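Local coordinates for 6-pyruvoyl tetrahydrobiopterin synthase (Plasmodium vivax, PDB 3LX3), which belongs to the 6-pyruvoyl tetrahydropterin synthase family of zinc enzymes and is assembled from six copies of its chain, at residues N33-I38 / E45-H50; H88-M93 / V125-K130; D96-Q101 / I109-N114. All blocks are in the same frame, centred on the assembly; numbering follows the deposited sequence. Where two conformers were deposited one is given.

Interaction 1. Residues N33-I38 / E45-H50. With ZN (zinc ion), chain B.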
# COMPACT_ATOMS: atom_id res chain seq x y z
N ASN A 33 7.11 9.76 -15.43
CA ASN A 33 5.90 9.49 -16.13
C ASN A 33 6.12 9.74 -17.60
O ASN A 33 6.33 10.88 -18.03
CB ASN A 33 4.83 10.41 -15.56
CG ASN A 33 4.58 10.18 -14.05
OD1 ASN A 33 5.08 9.23 -13.43
ND2 ASN A 33 3.88 11.12 -13.45
N CYS A 34 6.19 8.64 -18.35
CA CYS A 34 6.74 8.65 -19.69
C CYS A 34 5.89 7.86 -20.67
O CYS A 34 5.17 6.92 -20.29
CB CYS A 34 8.16 8.05 -19.73
SG CYS A 34 9.38 9.11 -18.91
N ALA A 35 6.02 8.23 -21.95
CA ALA A 35 5.46 7.47 -23.03
C ALA A 35 6.55 6.55 -23.64
O ALA A 35 7.73 6.88 -23.61
CB ALA A 35 4.91 8.41 -24.11
N HIS A 36 6.13 5.41 -24.19
CA HIS A 36 7.06 4.50 -24.84
C HIS A 36 6.29 3.53 -25.72
O HIS A 36 5.07 3.46 -25.65
CB HIS A 36 7.94 3.77 -23.80
CG HIS A 36 7.38 2.47 -23.30
ND1 HIS A 36 8.13 1.31 -23.34
CD2 HIS A 36 6.21 2.15 -22.72
CE1 HIS A 36 7.42 0.33 -22.80
NE2 HIS A 36 6.24 0.80 -22.43
N PHE A 37 7.03 2.73 -26.46
CA PHE A 37 6.50 1.47 -26.97
C PHE A 37 7.67 0.52 -27.19
O PHE A 37 8.75 0.91 -27.69
CB PHE A 37 5.61 1.65 -28.25
CG PHE A 37 6.31 2.21 -29.46
CD1 PHE A 37 6.95 1.38 -30.37
CD2 PHE A 37 6.25 3.56 -29.72
CE1 PHE A 37 7.53 1.90 -31.52
CE2 PHE A 37 6.84 4.09 -30.83
CZ PHE A 37 7.49 3.26 -31.72
N ILE A 38 7.43 -0.75 -26.90
CA ILE A 38 8.39 -1.84 -27.17
C ILE A 38 8.36 -2.20 -28.65
O ILE A 38 7.29 -2.33 -29.24
CB ILE A 38 7.99 -3.12 -26.39
CG1 ILE A 38 8.08 -2.90 -24.87
CG2 ILE A 38 8.84 -4.35 -26.85
CD1 ILE A 38 9.44 -2.56 -24.34
N GLU A 45 4.44 -2.75 -30.45
CA GLU A 45 3.17 -2.44 -29.79
C GLU A 45 2.81 -1.00 -29.97
O GLU A 45 3.63 -0.21 -30.45
CB GLU A 45 3.26 -2.78 -28.33
CG GLU A 45 4.09 -1.88 -27.57
CD GLU A 45 4.29 -2.32 -26.13
OE1 GLU A 45 3.51 -3.14 -25.60
OE2 GLU A 45 5.21 -1.78 -25.50
N THR A 46 1.58 -0.68 -29.59
CA THR A 46 1.05 0.67 -29.71
C THR A 46 1.67 1.58 -28.69
O THR A 46 2.06 1.17 -27.57
CB THR A 46 -0.46 0.68 -29.63
OG1 THR A 46 -0.91 0.00 -28.46
CG2 THR A 46 -1.09 0.01 -30.87
N LEU A 47 1.73 2.87 -29.03
CA LEU A 47 2.15 3.92 -28.11
C LEU A 47 1.29 3.98 -26.86
O LEU A 47 0.07 3.99 -26.93
CB LEU A 47 2.07 5.28 -28.84
CG LEU A 47 2.47 6.52 -28.04
CD1 LEU A 47 3.93 6.51 -27.74
CD2 LEU A 47 2.10 7.77 -28.86
N HIS A 48 1.96 4.03 -25.72
CA HIS A 48 1.26 4.16 -24.44
C HIS A 48 2.24 4.77 -23.43
O HIS A 48 3.17 5.43 -23.82
CB HIS A 48 0.70 2.79 -24.02
CG HIS A 48 1.77 1.78 -23.76
ND1 HIS A 48 2.48 1.15 -24.76
CD2 HIS A 48 2.29 1.35 -22.60
CE1 HIS A 48 3.41 0.38 -24.22
NE2 HIS A 48 3.32 0.47 -22.89
N GLY A 49 1.96 4.62 -22.15
CA GLY A 49 2.84 5.18 -21.15
C GLY A 49 2.59 4.56 -19.81
O GLY A 49 1.74 3.71 -19.65
N HIS A 50 3.41 5.02 -18.86
CA HIS A 50 3.51 4.50 -17.50
C HIS A 50 3.99 5.57 -16.53
O HIS A 50 4.73 6.47 -16.90
CB HIS A 50 4.55 3.40 -17.45
CG HIS A 50 4.26 2.24 -18.35
ND1 HIS A 50 3.18 1.40 -18.15
CD2 HIS A 50 4.89 1.79 -19.46
CE1 HIS A 50 3.17 0.49 -19.11
NE2 HIS A 50 4.20 0.70 -19.91
ZN ZN B . 4.72 -0.42 -21.61
O HOH W 1 5.27 -1.95 -22.86
O HOH W 2 3.38 -1.98 -20.90

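Interaction 2. Residues H88-M93 / V125-K130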
# COMPACT_ATOMS: atom_id res chain seq x y z
N HIS A 88 8.43 12.75 -20.74
CA HIS A 88 8.88 12.61 -22.13
C HIS A 88 8.51 11.27 -22.70
O HIS A 88 8.15 10.31 -21.99
CB HIS A 88 10.43 12.65 -22.20
CG HIS A 88 11.02 13.93 -21.80
ND1 HIS A 88 11.45 14.16 -20.51
CD2 HIS A 88 11.26 15.07 -22.48
CE1 HIS A 88 11.95 15.38 -20.42
NE2 HIS A 88 11.85 15.96 -21.61
N PHE A 89 8.66 11.17 -24.02
CA PHE A 89 8.72 9.91 -24.72
C PHE A 89 10.14 9.33 -24.62
O PHE A 89 11.11 10.04 -24.96
CB PHE A 89 8.30 10.06 -26.20
CG PHE A 89 8.46 8.80 -27.01
CD1 PHE A 89 7.51 7.83 -27.00
CD2 PHE A 89 9.58 8.61 -27.83
CE1 PHE A 89 7.64 6.71 -27.73
CE2 PHE A 89 9.73 7.48 -28.57
CZ PHE A 89 8.78 6.52 -28.53
N ILE A 90 10.27 8.07 -24.21
CA ILE A 90 11.56 7.41 -24.12
C ILE A 90 11.94 6.85 -25.47
O ILE A 90 11.29 5.93 -25.98
CB ILE A 90 11.54 6.31 -23.07
CG1 ILE A 90 11.29 6.93 -21.68
CG2 ILE A 90 12.86 5.53 -23.10
CD1 ILE A 90 11.00 5.86 -20.62
N LEU A 91 13.01 7.39 -26.06
CA LEU A 91 13.42 7.04 -27.42
C LEU A 91 14.68 6.18 -27.34
O LEU A 91 15.74 6.67 -26.98
CB LEU A 91 13.67 8.30 -28.25
CG LEU A 91 14.00 8.13 -29.73
CD1 LEU A 91 12.99 7.36 -30.44
CD2 LEU A 91 14.17 9.56 -30.34
N PRO A 92 14.54 4.88 -27.68
CA PRO A 92 15.70 4.00 -27.63
C PRO A 92 16.54 4.17 -28.85
O PRO A 92 16.23 3.56 -29.89
CB PRO A 92 15.05 2.60 -27.56
CG PRO A 92 13.80 2.72 -28.18
CD PRO A 92 13.32 4.14 -28.03
N MET A 93 17.64 4.87 -28.68
CA MET A 93 18.45 5.35 -29.80
C MET A 93 19.27 4.23 -30.50
O MET A 93 19.70 4.42 -31.67
CB MET A 93 19.23 6.60 -29.35
CG MET A 93 20.37 6.28 -28.44
SD MET A 93 21.11 7.57 -27.32
CE MET A 93 22.41 8.20 -28.40
N VAL A 125 13.35 11.86 -24.83
CA VAL A 125 14.63 11.67 -24.20
C VAL A 125 15.30 10.53 -24.92
O VAL A 125 14.77 9.41 -24.96
CB VAL A 125 14.52 11.52 -22.68
CG1 VAL A 125 14.13 12.88 -22.07
CG2 VAL A 125 13.54 10.42 -22.25
N GLN A 126 16.45 10.84 -25.53
CA GLN A 126 17.21 9.87 -26.28
C GLN A 126 18.11 9.12 -25.31
O GLN A 126 19.05 9.70 -24.72
CB GLN A 126 18.07 10.50 -27.38
CG GLN A 126 17.30 10.83 -28.63
CD GLN A 126 18.23 11.00 -29.79
OE1 GLN A 126 19.04 11.93 -29.80
NE2 GLN A 126 18.16 10.09 -30.76
N ILE A 127 17.82 7.84 -25.13
CA ILE A 127 18.49 6.99 -24.16
C ILE A 127 19.28 5.89 -24.88
O ILE A 127 18.76 5.30 -25.84
CB ILE A 127 17.39 6.31 -23.24
CG1 ILE A 127 16.42 7.35 -22.64
CG2 ILE A 127 18.08 5.43 -22.19
CD1 ILE A 127 17.19 8.37 -21.81
N PRO A 128 20.54 5.63 -24.48
CA PRO A 128 21.42 4.67 -25.18
C PRO A 128 21.09 3.21 -24.86
O PRO A 128 21.89 2.46 -24.28
CB PRO A 128 22.81 5.10 -24.72
CG PRO A 128 22.59 5.67 -23.36
CD PRO A 128 21.29 6.42 -23.48
N ILE A 129 19.89 2.85 -25.30
CA ILE A 129 19.35 1.51 -25.14
C ILE A 129 18.78 1.03 -26.48
O ILE A 129 18.47 1.82 -27.36
CB ILE A 129 18.29 1.46 -24.03
CG1 ILE A 129 17.10 2.33 -24.35
CG2 ILE A 129 18.96 1.84 -22.68
CD1 ILE A 129 15.97 2.35 -23.24
N LYS A 130 18.62 -0.28 -26.61
CA LYS A 130 18.09 -0.89 -27.81
C LYS A 130 16.55 -1.02 -27.77
O LYS A 130 15.89 -0.93 -28.82
CB LYS A 130 18.73 -2.26 -28.04
CG LYS A 130 20.25 -2.22 -28.22
CD LYS A 130 20.84 -3.61 -28.22
CE LYS A 130 20.19 -4.51 -29.26
NZ LYS A 130 20.04 -3.90 -30.62

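Interaction 3. Residues D96-Q101 / I109-N114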
# COMPACT_ATOMS: atom_id res chain seq x y z
N ASP A 96 17.42 -1.76 -33.31
CA ASP A 96 17.71 -2.32 -34.61
C ASP A 96 16.46 -2.52 -35.45
O ASP A 96 16.56 -2.97 -36.59
CB ASP A 96 18.47 -3.65 -34.46
CG ASP A 96 17.71 -4.71 -33.66
OD1 ASP A 96 16.78 -4.41 -32.88
OD2 ASP A 96 18.09 -5.89 -33.80
N VAL A 97 15.29 -2.15 -34.92
CA VAL A 97 14.03 -2.30 -35.65
C VAL A 97 13.28 -1.00 -35.84
O VAL A 97 12.13 -1.00 -36.29
CB VAL A 97 13.11 -3.34 -34.99
CG1 VAL A 97 13.74 -4.73 -35.00
CG2 VAL A 97 12.75 -2.95 -33.56
N LEU A 98 13.87 0.12 -35.44
CA LEU A 98 13.28 1.43 -35.64
C LEU A 98 14.20 2.26 -36.49
O LEU A 98 15.43 2.20 -36.32
CB LEU A 98 13.05 2.19 -34.33
CG LEU A 98 12.19 1.48 -33.30
CD1 LEU A 98 12.19 2.29 -31.99
CD2 LEU A 98 10.80 1.25 -33.83
N ASN A 99 13.62 2.99 -37.45
CA ASN A 99 14.33 3.99 -38.26
C ASN A 99 14.03 5.34 -37.69
O ASN A 99 12.90 5.79 -37.69
CB ASN A 99 13.85 3.87 -39.71
CG ASN A 99 14.55 4.80 -40.65
OD1 ASN A 99 14.71 5.97 -40.37
ND2 ASN A 99 14.89 4.28 -41.83
N ILE A 100 15.03 5.99 -37.10
CA ILE A 100 14.85 7.22 -36.32
C ILE A 100 15.42 8.34 -37.18
O ILE A 100 16.62 8.36 -37.46
CB ILE A 100 15.56 7.15 -34.94
CG1 ILE A 100 15.01 5.97 -34.13
CG2 ILE A 100 15.42 8.51 -34.23
CD1 ILE A 100 15.74 5.67 -32.79
N GLN A 101 14.55 9.22 -37.68
CA GLN A 101 14.93 10.31 -38.62
C GLN A 101 14.78 11.65 -37.90
O GLN A 101 13.86 11.82 -37.09
CB GLN A 101 14.03 10.28 -39.90
CG GLN A 101 14.37 11.32 -41.06
CD GLN A 101 13.45 11.27 -42.34
OE1 GLN A 101 12.72 10.31 -42.55
NE2 GLN A 101 13.54 12.28 -43.19
N ILE A 109 9.85 8.36 -36.47
CA ILE A 109 10.19 6.98 -36.21
C ILE A 109 9.37 6.11 -37.14
O ILE A 109 8.15 6.22 -37.14
CB ILE A 109 9.85 6.57 -34.77
CG1 ILE A 109 10.56 7.49 -33.77
CG2 ILE A 109 10.25 5.08 -34.52
CD1 ILE A 109 10.18 7.20 -32.32
N THR A 110 10.03 5.29 -37.94
CA THR A 110 9.37 4.37 -38.85
C THR A 110 9.67 2.94 -38.40
O THR A 110 10.82 2.58 -38.14
CB THR A 110 9.79 4.55 -40.28
OG1 THR A 110 9.59 5.92 -40.67
CG2 THR A 110 8.96 3.65 -41.20
N CYS A 111 8.63 2.14 -38.28
CA CYS A 111 8.73 0.78 -37.74
C CYS A 111 8.83 -0.25 -38.88
O CYS A 111 8.62 0.08 -40.05
CB CYS A 111 7.51 0.46 -36.91
SG CYS A 111 7.38 1.63 -35.50
N GLU A 112 9.14 -1.50 -38.52
CA GLU A 112 9.24 -2.62 -39.46
C GLU A 112 7.95 -2.85 -40.24
O GLU A 112 7.98 -3.31 -41.38
CB GLU A 112 9.51 -3.95 -38.72
CG GLU A 112 10.82 -4.14 -37.99
CD GLU A 112 10.99 -5.63 -37.54
OE1 GLU A 112 11.97 -6.25 -37.99
OE2 GLU A 112 10.12 -6.18 -36.80
N ASP A 113 6.81 -2.58 -39.59
CA ASP A 113 5.49 -2.75 -40.20
C ASP A 113 5.05 -1.48 -40.97
O ASP A 113 3.88 -1.35 -41.38
CB ASP A 113 4.46 -3.19 -39.14
CG ASP A 113 4.19 -2.11 -38.09
OD1 ASP A 113 4.76 -1.01 -38.21
OD2 ASP A 113 3.41 -2.39 -37.14
N ASN A 114 6.01 -0.56 -41.15
CA ASN A 114 5.86 0.74 -41.83
C ASN A 114 5.02 1.77 -41.09
O ASN A 114 4.81 2.86 -41.63
CB ASN A 114 5.45 0.58 -43.32
CG ASN A 114 6.67 0.25 -44.19
OD1 ASN A 114 6.85 -0.88 -44.62
ND2 ASN A 114 7.55 1.24 -44.38
O HOH W 3 9.57 -1.90 -35.68
O HOH W 4 12.11 0.12 -39.33
O HOH W 5 11.74 7.40 -39.94

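Interaction 1. Residues N33-I38 / E45-H50
E45 reaches back over I38 and ends beside the zinc site. At chi1 72° its CG sits between its own backbone N and carbonyl carbon, and the chain then extends. CB only skims I38 O; CG lies 3.6 Å from I38 N, and CD packs on I38 CB. At the tip OE2 accepts the I38 N-H at 2.8 Å, on its anti side and 20° out of the carboxylate plane, and probably takes a second bond from a zinc-bound water 2.6 Å from OE2. The carboxylate thus ties the loop residue I38, just past the paired strands, to the metal's second shell.

Zinc is held by the NE2 atoms of H36, H48 and H50, each 2.1 Å from the metal, and by two waters; E168 also belongs to the site. The three rings project from one face of the antiparallel pair 33-36/48-50, where C34 pairs with H50 and H36 with H48. H48 is fixed in rotation by ND1 donating to T46 O at 2.8 Å, nearly straight (171°) and in the ring plane, and H87 of the second subunit stacks on its ring. H36 ND1 is hydrogen-bonded to S132 OG of the same chain, H50 ND1 to N51 OD1 of the second subunit.

On the other face L47 CD1 lies 4.2 Å from A35 CB, and both residues pack on F89 of strand 89-92.

Interaction 2. Residues H88-M93 / V125-K130
Strands 89-92 and 125-127 run parallel, their N-to-C directions 33° apart, and backbone bonds zigzag between them: V125 N to F89 O, L91 N to V125 O, I127 N to L91 O and M93 N to I127 O.

At the start of the pair H88 lays its imidazole across V125. In one of the two conformers of V125, methyl CG1 sits over a face of the ring, 3.4 Å from the centroid and 16° off the normal, a CH-pi contact that holds for this conformer and is the less certain for it; H88 ND1 is meanwhile bonded to L85 O. Further along, I90 CG2 meets I127 CG1 at 4.0 Å, the two side chains crossing at a slant.

The pair forms a small two-stranded parallel sheet within the 6-pyruvoyl tetrahydropterin synthase fold, and the chain linking its strands passes through the three-stranded antiparallel sheet made by 98-103, 106-111 and 116-120. The face bearing I127 is packed by Y140 of helix 134-149, and I137 of the same helix meets I129. On the other face L91 CD2 lies 3.8 Å from Q126 CG, the side chains running side by side, and both touch F107.

Where the strands end, P128 centres an inverse gamma turn. I127 O is gripped by two donors, M93 N at 3.1 Å and I129 N at 2.8 Å, which come from opposite faces of its carbonyl plane. With CG between its own backbone N and carbonyl carbon, and a bend at chi3 (-91°), the M93 chain curls over this turn: CG comes 3.2 Å from I127 O, and SD stands 3.5 Å from P128 N. P92 CB packs against I129 CG1.

Interaction 3. Residues D96-Q101 / I109-N114
N99 and T110 form a hydrogen-bonded antiparallel pair, N99 N to T110 O and T110 N to N99 O, both 2.9 Å, between strands 98-101 and 109-111, whose N-to-C directions differ by 161°. They are the two arms of a beta hairpin, which strand 116-120 continues into a three-stranded antiparallel sheet. N99 O takes a further, weaker contact from the C-H of I109 CA.

Side chains sort by face. L98, I109 and C111 share the inward one: L98 CD2 touches both I109 CG2, at 3.9 Å, and C111 SG, at 3.8 Å. CG of L98 stands anti to its carbonyl carbon (chi1 -57°), an arrangement that carries CD2 across to the partner strand. F37 packs on L98 and C111, and A39 also lies against L98, while F89 and L91 come up to I109, so this face of the hairpin is backed by strands 20-40 and 89-92. On the opposite face N99 CB and T110 CB stand 4.2 Å apart.

Past the paired residues, C111 to N114 make a type I turn, and V97 and E112 draw apart. The aliphatic part of E112, seen in one of two conformers, lies slantwise against V97, with E112 CG 3.9 Å from V97 CB, and E112 OE2 accepts from G42 N. One water donates to both V97 O and T110 O, its oxygen 3.0 Å from the latter. Another bridges V97 O and E112 N, which are too far apart to bond directly: it donates to V97 O at 2.8 Å and accepts the N-H of E112 N at 2.9 Å.

From the N terminus, interaction 1 comes first and closes a short loop holding strand 43-44, in the large antiparallel sheet. Only after helix 71-85 does interaction 2 open, so the two stand in series. Interaction 2 closes at strand 124-127, and the hairpin of interaction 3 is nested inside that loop; no loops cross. The contacts meet directly: A35 of interaction 1 exchanges probable backbone hydrogen bonds with H88 and I90 of interaction 2, attaching the parallel pair to strand 20-40. Between interactions 2 and 3, P92 O lies against I100 CD1. The three-stranded sheet, packed on strands 20-40 and 89-92, is thus tied to both of the others.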